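Aerobactin synthase IucA (Klebsiella pneumoniae subsp. pneumoniae, PDB 5JM7) probably catalyses the ATP-dependent joining of citrate to acetylated hydroxylysine, the first of two condensations that build the siderophore aerobactin. Local coordinates at residues R168-F173 / T263-L268; A257-T262 / D275-S280; Q428-V433 / Y445-G450. All coordinates share one frame; numbering follows the deposited sequence.

Interaction 1. Residues R168-F173 / T263-L268; sequences RYLPDF and TSSRSL. With SO4 (sulfate ion), chain B.
Ser265 turns OG away from its own nitrogen (chi1 175°) and thereby sends the hydroxyl to the chain opposite, while Leu170 keeps CG beside its backbone N (chi1 -62°) and carries CD2 round to meet it, at 3.6 Å from Ser265 OG. Next to that methyl, CD of the Pro171 ring rests 4.0 Å from Ser265 CB, and CG of the proline packs against Thr263 CA at 4.3 Å. No direct hydrogen bond joins the two segments. A water does so instead, donating to Tyr169 O and to Ser265 O over 2.8 Å in each case, so both main-chain carbonyls are satisfied by one bridging molecule. Here the chain leaves helix 164-169 at Leu170 and packs against the serine-rich loop that enters strand 267-269; Ser265 takes a positive phi of 76°, which helps the loop turn back on itself. As in related siderophore synthetases, the loop probably contributes to the nucleotide site; here it holds a sulfate, probably from the crystallisation liquor. Ser267 OG donates to sulfate O3 at 3.1 Å. The guanidinium of Arg266 approaches obliquely through a weak bond from NH2 to sulfate O4, 3.3 Å. Ser264 OG also reaches sulfate O4, at a distance so short that the detail is doubtful. Lys278 and Arg349 bind the same ion, consistent with a pocket suited to phosphate. Behind the contact, the Tyr169 ring meets His227 and Phe177 edge-to-face, and Arg168 forms a salt bridge with Glu254.

Interaction 2. Residues A257-T262 / D275-S280; sequences APWLPT and DMIKFS. With SO4 (sulfate ion), chain B.
Strands 258-261 and 275-279 cross at -55°, with their axes 9.5 Å apart at closest, so Trp259 and Met276, the nearest pair by CA, do not bond through their backbones and side chains must bridge the interval. Trp259 does most of this. Its indole points across the gap and meets Ile277 at about a right angle: Ile277 CG2 sits over the face of the six-membered ring in a CH-pi contact, 4.1 Å from the ring centroid and 3.7 Å from Trp259 CZ3. CG2 can reach that face because Ile277 sends CG1 the other way (chi1 -172°), onto a face of the Phe279 ring. The rim of the same indole abuts the main chain, with Trp259 CH2 3.2 Å from Asp275 O, which lies near the ring plane. Farther along, the bend at the end of the Met276 chain brings CE to 4.2 Å from Thr262 CG2, while Thr262 OG1 bonds to Ser267 O. Lys278, fully extended, takes NZ to the sulfate, 3.2 Å from its O2, and the same NZ also bonds to Gln449 OE1. Strand 267-269 lies between the two strands and pairs antiparallel with both; helix 198-209 closes over Trp259 and Ile277, sends Arg201 and Arg204 to the Asp275 carboxylate, and strand 345-350 flanks 275-279 on its other edge.

Interaction 3. Residues Q428-V433 / Y445-G450; sequences QQNILV and YRDCQG
Arg446 and Gln429 form the polar centre of this contact. The arginine places CG between its backbone N and carbonyl carbon (chi1 65°), then runs straight to NE, which lays the guanidinium side-on against the main chain of the other segment. Both NE and NH2 donate to the single acceptor Gln429 O, NH2 at 2.9 Å and NE at 3.3 Å; the oxygen lies close to the guanidinium plane, so this double grip fixes the rotation of the group. One face of the guanidinium is covered by Leu432, whose CD2 stands 4.1 Å from Arg446 CZ, above the centre of the plane. The remaining nitrogen, NH1 of Arg446, makes a salt bridge with Glu142. The backbone adds a nearly straight bond from Arg446 N to Asn430 O, 3.2 Å long with an angle of 170°.

Asn430 touches both Tyr445 and Asp447. Its CB lies 3.6 Å from Tyr445 CE1, and amide and ring point the same way with their planes 83° apart; Asn430 ND2 and Tyr445 OH both bond to Leu425 O, which holds the pair in step. CB of Asp447 comes to 3.4 Å from Asn430 OD1, and Asn430 CB is 3.2 Å from Arg446 O. Asp447 itself sits in a turn closed by Gly450 N bonding to Asp447 O.

Ile431 and Tyr445 make an antiparallel non-hydrogen-bonded pair at the open end of the beta hairpin 431-436/439-445. Gln429-Asn430 and Arg446-Asp447 flank the same open end, and the sulfate near Asp447 is consistent with this being the border of the nucleotide pocket of this synthetase family.

In the fold
Interactions 1 and 2 interlock along the chain, since 257-262 runs directly into 263-268, and their centres are 9 Å apart. Both reach the sheet in which strand 267-269 sits between 258-261 and 275-279, and both reach the sulfate. Interaction 3 comes later in the sequence, on a separate mixed sheet, with its centre about 16 Å from each of the others. The two parts meet directly, beside the ion: Lys278 NZ bonds to Gln449 OE1, and Thr263 touches Gln429 and Arg446. The sulfate lies near this junction, bound by Lys278 and close to Asp447, consistent with a nucleotide cleft assembled from both halves of the synthetase.

Interaction 1. Residues R168-F173 / T263-L268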
loop_
_atom_site.group_PDB
_atom_site.type_symbol
_atom_site.label_atom_id
_atom_site.label_comp_id
_atom_site.label_asym_id
_atom_site.label_seq_id
_atom_site.Cartn_x
_atom_site.Cartn_y
_atom_site.Cartn_z
ATOM N N ARG A 168 -12.890 -20.007 16.921
ATOM C CA ARG A 168 -12.075 -18.827 17.182
ATOM C C ARG A 168 -10.582 -19.129 17.192
ATOM O O ARG A 168 -9.782 -18.250 16.858
ATOM C CB ARG A 168 -12.486 -18.171 18.506
ATOM C CG ARG A 168 -11.759 -16.853 18.810
ATOM C CD ARG A 168 -12.453 -16.112 19.948
ATOM N NE ARG A 168 -12.004 -14.727 20.151
ATOM C CZ ARG A 168 -11.253 -14.279 21.159
ATOM N NH1 ARG A 168 -10.877 -15.103 22.136
ATOM N NH2 ARG A 168 -10.954 -12.976 21.235
ATOM N N TYR A 169 -10.180 -20.354 17.526
ATOM C CA TYR A 169 -8.777 -20.625 17.801
ATOM C C TYR A 169 -8.120 -21.575 16.816
ATOM O O TYR A 169 -6.894 -21.704 16.851
ATOM C CB TYR A 169 -8.619 -21.170 19.230
ATOM C CG TYR A 169 -9.114 -20.198 20.286
ATOM C CD1 TYR A 169 -8.789 -18.843 20.229
ATOM C CD2 TYR A 169 -9.950 -20.625 21.315
ATOM C CE1 TYR A 169 -9.264 -17.939 21.193
ATOM C CE2 TYR A 169 -10.431 -19.733 22.270
ATOM C CZ TYR A 169 -10.080 -18.398 22.202
ATOM O OH TYR A 169 -10.542 -17.535 23.146
ATOM N N LEU A 170 -8.877 -22.209 15.927
ATOM C CA LEU A 170 -8.241 -23.132 14.991
ATOM C C LEU A 170 -8.044 -22.477 13.631
ATOM O O LEU A 170 -8.939 -21.786 13.136
ATOM C CB LEU A 170 -9.075 -24.400 14.813
ATOM C CG LEU A 170 -9.275 -25.222 16.089
ATOM C CD1 LEU A 170 -10.176 -26.397 15.813
ATOM C CD2 LEU A 170 -7.948 -25.685 16.668
ATOM N N PRO A 171 -6.892 -22.697 13.000
ATOM C CA PRO A 171 -6.651 -22.088 11.683
ATOM C C PRO A 171 -7.642 -22.527 10.634
ATOM O O PRO A 171 -7.810 -21.819 9.634
ATOM C CB PRO A 171 -5.236 -22.559 11.338
ATOM C CG PRO A 171 -5.121 -23.881 12.051
ATOM C CD PRO A 171 -5.872 -23.692 13.350
ATOM N N ASP A 172 -8.301 -23.675 10.839
ATOM C CA ASP A 172 -9.288 -24.188 9.892
ATOM C C ASP A 172 -10.287 -23.114 9.485
ATOM O O ASP A 172 -10.722 -23.069 8.330
ATOM C CB ASP A 172 -10.047 -25.368 10.512
ATOM C CG ASP A 172 -9.151 -26.551 10.823
ATOM O OD1 ASP A 172 -8.002 -26.578 10.347
ATOM O OD2 ASP A 172 -9.609 -27.466 11.542
ATOM N N PHE A 173 -10.634 -22.232 10.409
ATOM C CA PHE A 173 -11.719 -21.280 10.214
ATOM C C PHE A 173 -11.219 -19.885 9.876
ATOM O O PHE A 173 -12.026 -18.946 9.811
ATOM C CB PHE A 173 -12.608 -21.264 11.463
ATOM C CG PHE A 173 -13.211 -22.606 11.758
ATOM C CD1 PHE A 173 -14.355 -23.030 11.087
ATOM C CD2 PHE A 173 -12.597 -23.473 12.650
ATOM C CE1 PHE A 173 -14.902 -24.287 11.333
ATOM C CE2 PHE A 173 -13.130 -24.733 12.898
ATOM C CZ PHE A 173 -14.288 -25.143 12.238
ATOM N N THR A 263 -0.766 -23.237 11.221
ATOM C CA THR A 263 -1.044 -24.673 11.116
ATOM C C THR A 263 -0.920 -25.381 12.456
ATOM O O THR A 263 -1.632 -26.358 12.710
ATOM C CB THR A 263 -0.108 -25.341 10.079
ATOM O OG1 THR A 263 1.263 -25.038 10.384
ATOM C CG2 THR A 263 -0.415 -24.888 8.650
ATOM N N SER A 264 -0.045 -24.892 13.331
ATOM C CA SER A 264 0.174 -25.532 14.626
ATOM C C SER A 264 -0.937 -25.216 15.635
ATOM O O SER A 264 -1.151 -25.994 16.581
ATOM C CB SER A 264 1.531 -25.086 15.172
ATOM O OG SER A 264 1.779 -25.592 16.466
ATOM N N SER A 265 -1.609 -24.068 15.485
ATOM C CA SER A 265 -2.697 -23.643 16.368
ATOM C C SER A 265 -2.202 -23.126 17.725
ATOM O O SER A 265 -2.740 -22.145 18.253
ATOM C CB SER A 265 -3.710 -24.771 16.555
ATOM O OG SER A 265 -4.696 -24.395 17.488
ATOM N N ARG A 266 -1.182 -23.764 18.304
ATOM C CA ARG A 266 -0.501 -23.144 19.438
ATOM C C ARG A 266 0.315 -21.936 19.002
ATOM O O ARG A 266 0.641 -21.092 19.834
ATOM C CB ARG A 266 0.458 -24.114 20.124
ATOM C CG ARG A 266 -0.123 -25.313 20.807
ATOM C CD ARG A 266 1.040 -26.163 21.297
ATOM N NE ARG A 266 1.890 -26.500 20.162
ATOM C CZ ARG A 266 3.024 -27.183 20.241
ATOM N NH1 ARG A 266 3.469 -27.601 21.420
ATOM N NH2 ARG A 266 3.716 -27.437 19.135
ATOM N N SER A 267 0.732 -21.886 17.742
ATOM C CA SER A 267 1.643 -20.858 17.252
ATOM C C SER A 267 0.857 -19.765 16.554
ATOM O O SER A 267 0.013 -20.047 15.696
ATOM C CB SER A 267 2.675 -21.444 16.287
ATOM O OG SER A 267 3.536 -22.311 16.984
ATOM N N LEU A 268 1.152 -18.520 16.899
ATOM C CA LEU A 268 0.387 -17.399 16.386
ATOM C C LEU A 268 1.298 -16.484 15.580
ATOM O O LEU A 268 2.481 -16.321 15.898
ATOM C CB LEU A 268 -0.282 -16.639 17.533
ATOM C CG LEU A 268 -1.141 -17.510 18.470
ATOM C CD1 LEU A 268 -1.721 -16.667 19.611
ATOM C CD2 LEU A 268 -2.248 -18.276 17.756
HETATM S S SO4 B . 5.063 -25.148 15.474
HETATM O O1 SO4 B . 5.134 -26.344 14.675
HETATM O O2 SO4 B . 6.366 -24.770 15.893
HETATM O O3 SO4 B . 4.536 -24.094 14.662
HETATM O O4 SO4 B . 4.224 -25.373 16.620
HETATM O O HOH W 1 -4.950 -20.490 18.532
#

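Interaction 2. Residues A257-T262 / D275-S280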
loop_
_atom_site.group_PDB
_atom_site.type_symbol
_atom_site.label_atom_id
_atom_site.label_comp_id
_atom_site.label_asym_id
_atom_site.label_seq_id
_atom_site.Cartn_x
_atom_site.Cartn_y
_atom_site.Cartn_z
ATOM N N ALA A 257 -2.883 -5.958 18.945
ATOM C CA ALA A 257 -2.910 -6.287 17.530
ATOM C C ALA A 257 -3.580 -7.647 17.305
ATOM O O ALA A 257 -3.635 -8.483 18.207
ATOM C CB ALA A 257 -1.491 -6.293 16.976
ATOM N N PRO A 258 -4.151 -7.872 16.124
ATOM C CA PRO A 258 -4.732 -9.194 15.830
ATOM C C PRO A 258 -3.652 -10.244 15.566
ATOM O O PRO A 258 -2.691 -10.006 14.831
ATOM C CB PRO A 258 -5.552 -8.945 14.564
ATOM C CG PRO A 258 -4.799 -7.825 13.872
ATOM C CD PRO A 258 -4.356 -6.912 15.023
ATOM N N TRP A 259 -3.843 -11.419 16.153
ATOM C CA TRP A 259 -2.999 -12.586 15.949
ATOM C C TRP A 259 -3.827 -13.656 15.267
ATOM O O TRP A 259 -5.015 -13.807 15.567
ATOM C CB TRP A 259 -2.485 -13.127 17.280
ATOM C CG TRP A 259 -1.468 -12.247 17.899
ATOM C CD1 TRP A 259 -1.705 -11.157 18.695
ATOM C CD2 TRP A 259 -0.044 -12.389 17.810
ATOM N NE1 TRP A 259 -0.512 -10.595 19.079
ATOM C CE2 TRP A 259 0.523 -11.333 18.555
ATOM C CE3 TRP A 259 0.806 -13.299 17.162
ATOM C CZ2 TRP A 259 1.902 -11.156 18.670
ATOM C CZ3 TRP A 259 2.174 -13.121 17.266
ATOM C CH2 TRP A 259 2.708 -12.060 18.024
ATOM N N LEU A 260 -3.212 -14.398 14.363
ATOM C CA LEU A 260 -3.987 -15.480 13.778
ATOM C C LEU A 260 -3.285 -16.818 13.984
ATOM O O LEU A 260 -2.054 -16.914 13.837
ATOM C CB LEU A 260 -4.256 -15.223 12.294
ATOM C CG LEU A 260 -3.127 -14.926 11.310
ATOM C CD1 LEU A 260 -2.440 -16.207 10.826
ATOM C CD2 LEU A 260 -3.638 -14.086 10.137
ATOM N N PRO A 261 -4.030 -17.856 14.352
ATOM C CA PRO A 261 -3.416 -19.177 14.524
ATOM C C PRO A 261 -2.902 -19.717 13.199
ATOM O O PRO A 261 -3.517 -19.530 12.144
ATOM C CB PRO A 261 -4.556 -20.025 15.086
ATOM C CG PRO A 261 -5.794 -19.356 14.605
ATOM C CD PRO A 261 -5.493 -17.886 14.531
ATOM N N THR A 262 -1.737 -20.365 13.260
ATOM C CA THR A 262 -1.084 -20.981 12.115
ATOM C C THR A 262 -1.426 -22.468 12.104
ATOM O O THR A 262 -2.283 -22.925 12.865
ATOM C CB THR A 262 0.420 -20.754 12.173
ATOM O OG1 THR A 262 0.961 -21.425 13.317
ATOM C CG2 THR A 262 0.705 -19.278 12.293
ATOM N N ASP A 275 8.115 -10.646 16.542
ATOM C CA ASP A 275 8.143 -11.991 17.084
ATOM C C ASP A 275 6.830 -12.704 16.799
ATOM O O ASP A 275 5.747 -12.102 16.888
ATOM C CB ASP A 275 8.410 -11.940 18.582
ATOM C CG ASP A 275 9.875 -11.698 18.902
ATOM O OD1 ASP A 275 10.749 -12.072 18.059
ATOM O OD2 ASP A 275 10.152 -11.132 19.977
ATOM N N MET A 276 6.938 -13.974 16.422
ATOM C CA MET A 276 5.818 -14.892 16.497
ATOM C C MET A 276 5.823 -15.463 17.899
ATOM O O MET A 276 6.758 -15.235 18.664
ATOM C CB MET A 276 5.925 -15.974 15.425
ATOM C CG MET A 276 5.900 -15.386 14.034
ATOM S SD MET A 276 5.956 -16.557 12.670
ATOM C CE MET A 276 4.303 -17.193 12.852
ATOM N N ILE A 277 4.761 -16.164 18.277
ATOM C CA ILE A 277 4.660 -16.640 19.654
ATOM C C ILE A 277 4.046 -18.032 19.649
ATOM O O ILE A 277 3.183 -18.341 18.820
ATOM C CB ILE A 277 3.867 -15.647 20.539
ATOM C CG1 ILE A 277 3.931 -16.043 22.022
ATOM C CG2 ILE A 277 2.429 -15.519 20.060
ATOM C CD1 ILE A 277 3.573 -14.905 22.959
ATOM N N LYS A 278 4.532 -18.893 20.540
ATOM C CA LYS A 278 4.125 -20.291 20.576
ATOM C C LYS A 278 3.782 -20.632 22.013
ATOM O O LYS A 278 4.656 -20.591 22.881
ATOM C CB LYS A 278 5.239 -21.198 20.046
ATOM C CG LYS A 278 4.950 -22.697 20.068
ATOM C CD LYS A 278 6.128 -23.441 19.435
ATOM C CE LYS A 278 5.939 -24.965 19.441
ATOM N NZ LYS A 278 7.131 -25.652 18.823
ATOM N N PHE A 279 2.521 -20.953 22.269
ATOM C CA PHE A 279 2.042 -21.134 23.632
ATOM C C PHE A 279 1.949 -22.600 24.020
ATOM O O PHE A 279 1.671 -23.474 23.194
ATOM C CB PHE A 279 0.669 -20.502 23.828
ATOM C CG PHE A 279 0.669 -19.014 23.729
ATOM C CD1 PHE A 279 1.090 -18.239 24.799
ATOM C CD2 PHE A 279 0.225 -18.387 22.585
ATOM C CE1 PHE A 279 1.082 -16.849 24.717
ATOM C CE2 PHE A 279 0.212 -16.998 22.499
ATOM C CZ PHE A 279 0.640 -16.237 23.562
ATOM N N SER A 280 2.164 -22.856 25.300
ATOM C CA SER A 280 1.730 -24.117 25.870
ATOM C C SER A 280 0.208 -24.106 25.894
ATOM O O SER A 280 -0.401 -23.219 26.507
ATOM C CB SER A 280 2.310 -24.298 27.268
ATOM O OG SER A 280 1.958 -25.560 27.789
HETATM S S SO4 B . 5.063 -25.148 15.474
HETATM O O1 SO4 B . 5.134 -26.344 14.675
HETATM O O2 SO4 B . 6.366 -24.770 15.893
HETATM O O3 SO4 B . 4.536 -24.094 14.662
HETATM O O4 SO4 B . 4.224 -25.373 16.620
#

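Interaction 3. Residues Q428-V433 / Y445-G450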
loop_
_atom_site.group_PDB
_atom_site.type_symbol
_atom_site.label_atom_id
_atom_site.label_comp_id
_atom_site.label_asym_id
_atom_site.label_seq_id
_atom_site.Cartn_x
_atom_site.Cartn_y
_atom_site.Cartn_z
ATOM N N GLN A 428 6.358 -31.564 6.935
ATOM C CA GLN A 428 5.865 -30.705 5.881
ATOM C C GLN A 428 5.382 -29.352 6.430
ATOM O O GLN A 428 5.502 -28.326 5.746
ATOM C CB GLN A 428 4.784 -31.503 5.170
ATOM C CG GLN A 428 4.288 -31.079 3.843
ATOM C CD GLN A 428 3.459 -32.187 3.279
ATOM O OE1 GLN A 428 3.477 -33.286 3.806
ATOM N NE2 GLN A 428 2.675 -31.900 2.290
ATOM N N GLN A 429 4.889 -29.303 7.673
ATOM C CA GLN A 429 4.493 -28.006 8.200
ATOM C C GLN A 429 5.671 -27.231 8.783
ATOM O O GLN A 429 5.477 -26.081 9.196
ATOM C CB GLN A 429 3.382 -28.107 9.270
ATOM C CG GLN A 429 3.785 -28.694 10.619
ATOM C CD GLN A 429 2.642 -28.637 11.654
ATOM O OE1 GLN A 429 1.466 -28.495 11.300
ATOM N NE2 GLN A 429 2.995 -28.739 12.936
ATOM N N ASN A 430 6.879 -27.811 8.815
ATOM C CA ASN A 430 8.069 -27.071 9.226
ATOM C C ASN A 430 8.788 -26.399 8.070
ATOM O O ASN A 430 9.787 -25.708 8.307
ATOM C CB ASN A 430 9.100 -27.969 9.927
ATOM C CG ASN A 430 8.613 -28.503 11.244
ATOM O OD1 ASN A 430 7.602 -28.046 11.777
ATOM N ND2 ASN A 430 9.386 -29.410 11.828
ATOM N N ILE A 431 8.335 -26.597 6.835
ATOM C CA ILE A 431 9.036 -26.101 5.654
ATOM C C ILE A 431 8.229 -24.971 5.045
ATOM O O ILE A 431 7.066 -25.168 4.645
ATOM C CB ILE A 431 9.283 -27.203 4.613
ATOM C CG1 ILE A 431 10.287 -28.214 5.153
ATOM C CG2 ILE A 431 9.764 -26.603 3.317
ATOM C CD1 ILE A 431 10.417 -29.397 4.293
ATOM N N LEU A 432 8.854 -23.791 4.982
ATOM C CA LEU A 432 8.286 -22.607 4.352
ATOM C C LEU A 432 9.024 -22.398 3.037
ATOM O O LEU A 432 10.240 -22.153 3.028
ATOM C CB LEU A 432 8.427 -21.370 5.246
ATOM C CG LEU A 432 7.724 -21.506 6.596
ATOM C CD1 LEU A 432 7.977 -20.285 7.471
ATOM C CD2 LEU A 432 6.249 -21.769 6.404
ATOM N N VAL A 433 8.298 -22.492 1.932
ATOM C CA VAL A 433 8.905 -22.343 0.623
ATOM C C VAL A 433 8.834 -20.859 0.292
ATOM O O VAL A 433 7.744 -20.290 0.188
ATOM C CB VAL A 433 8.192 -23.207 -0.424
ATOM C CG1 VAL A 433 8.858 -23.029 -1.775
ATOM C CG2 VAL A 433 8.182 -24.681 0.014
ATOM N N TYR A 445 13.146 -22.504 7.526
ATOM C CA TYR A 445 12.781 -23.604 8.408
ATOM C C TYR A 445 12.271 -23.034 9.732
ATOM O O TYR A 445 12.808 -22.038 10.234
ATOM C CB TYR A 445 13.982 -24.520 8.652
ATOM C CG TYR A 445 13.662 -25.691 9.546
ATOM C CD1 TYR A 445 13.052 -26.841 9.035
ATOM C CD2 TYR A 445 13.923 -25.637 10.904
ATOM C CE1 TYR A 445 12.740 -27.921 9.870
ATOM C CE2 TYR A 445 13.601 -26.685 11.739
ATOM C CZ TYR A 445 13.012 -27.826 11.228
ATOM O OH TYR A 445 12.708 -28.856 12.101
ATOM N N ARG A 446 11.211 -23.632 10.278
ATOM C CA ARG A 446 10.753 -23.278 11.621
ATOM C C ARG A 446 10.410 -24.546 12.386
ATOM O O ARG A 446 10.110 -25.586 11.799
ATOM C CB ARG A 446 9.502 -22.374 11.643
ATOM C CG ARG A 446 8.324 -23.077 11.097
ATOM C CD ARG A 446 6.997 -22.315 11.172
ATOM N NE ARG A 446 6.002 -23.160 10.522
ATOM C CZ ARG A 446 4.810 -22.754 10.116
ATOM N NH1 ARG A 446 4.457 -21.486 10.265
ATOM N NH2 ARG A 446 3.998 -23.614 9.509
ATOM N N ASP A 447 10.430 -24.403 13.711
ATOM C CA ASP A 447 10.185 -25.397 14.754
ATOM C C ASP A 447 11.525 -25.960 15.193
ATOM O O ASP A 447 11.869 -27.106 14.886
ATOM C CB ASP A 447 9.245 -26.527 14.334
ATOM C CG ASP A 447 8.828 -27.386 15.511
ATOM O OD1 ASP A 447 9.216 -27.070 16.653
ATOM O OD2 ASP A 447 8.090 -28.362 15.311
ATOM N N CYS A 448 12.281 -25.144 15.928
ATOM C CA CYS A 448 13.593 -25.523 16.425
ATOM C C CYS A 448 13.547 -26.675 17.418
ATOM O O CYS A 448 14.602 -27.181 17.806
ATOM C CB CYS A 448 14.244 -24.304 17.045
ATOM S SG CYS A 448 14.565 -23.042 15.806
ATOM N N GLN A 449 12.360 -27.103 17.839
ATOM C CA GLN A 449 12.251 -28.295 18.661
ATOM C C GLN A 449 12.465 -29.550 17.835
ATOM O O GLN A 449 12.735 -30.616 18.403
ATOM C CB GLN A 449 10.879 -28.310 19.356
ATOM C CG GLN A 449 10.698 -27.096 20.282
ATOM C CD GLN A 449 9.300 -26.983 20.895
ATOM O OE1 GLN A 449 8.327 -27.556 20.394
ATOM N NE2 GLN A 449 9.191 -26.185 21.959
ATOM N N GLY A 450 12.374 -29.440 16.508
ATOM C CA GLY A 450 12.649 -30.548 15.619
ATOM C C GLY A 450 14.084 -30.577 15.143
ATOM O O GLY A 450 14.371 -31.049 14.038
#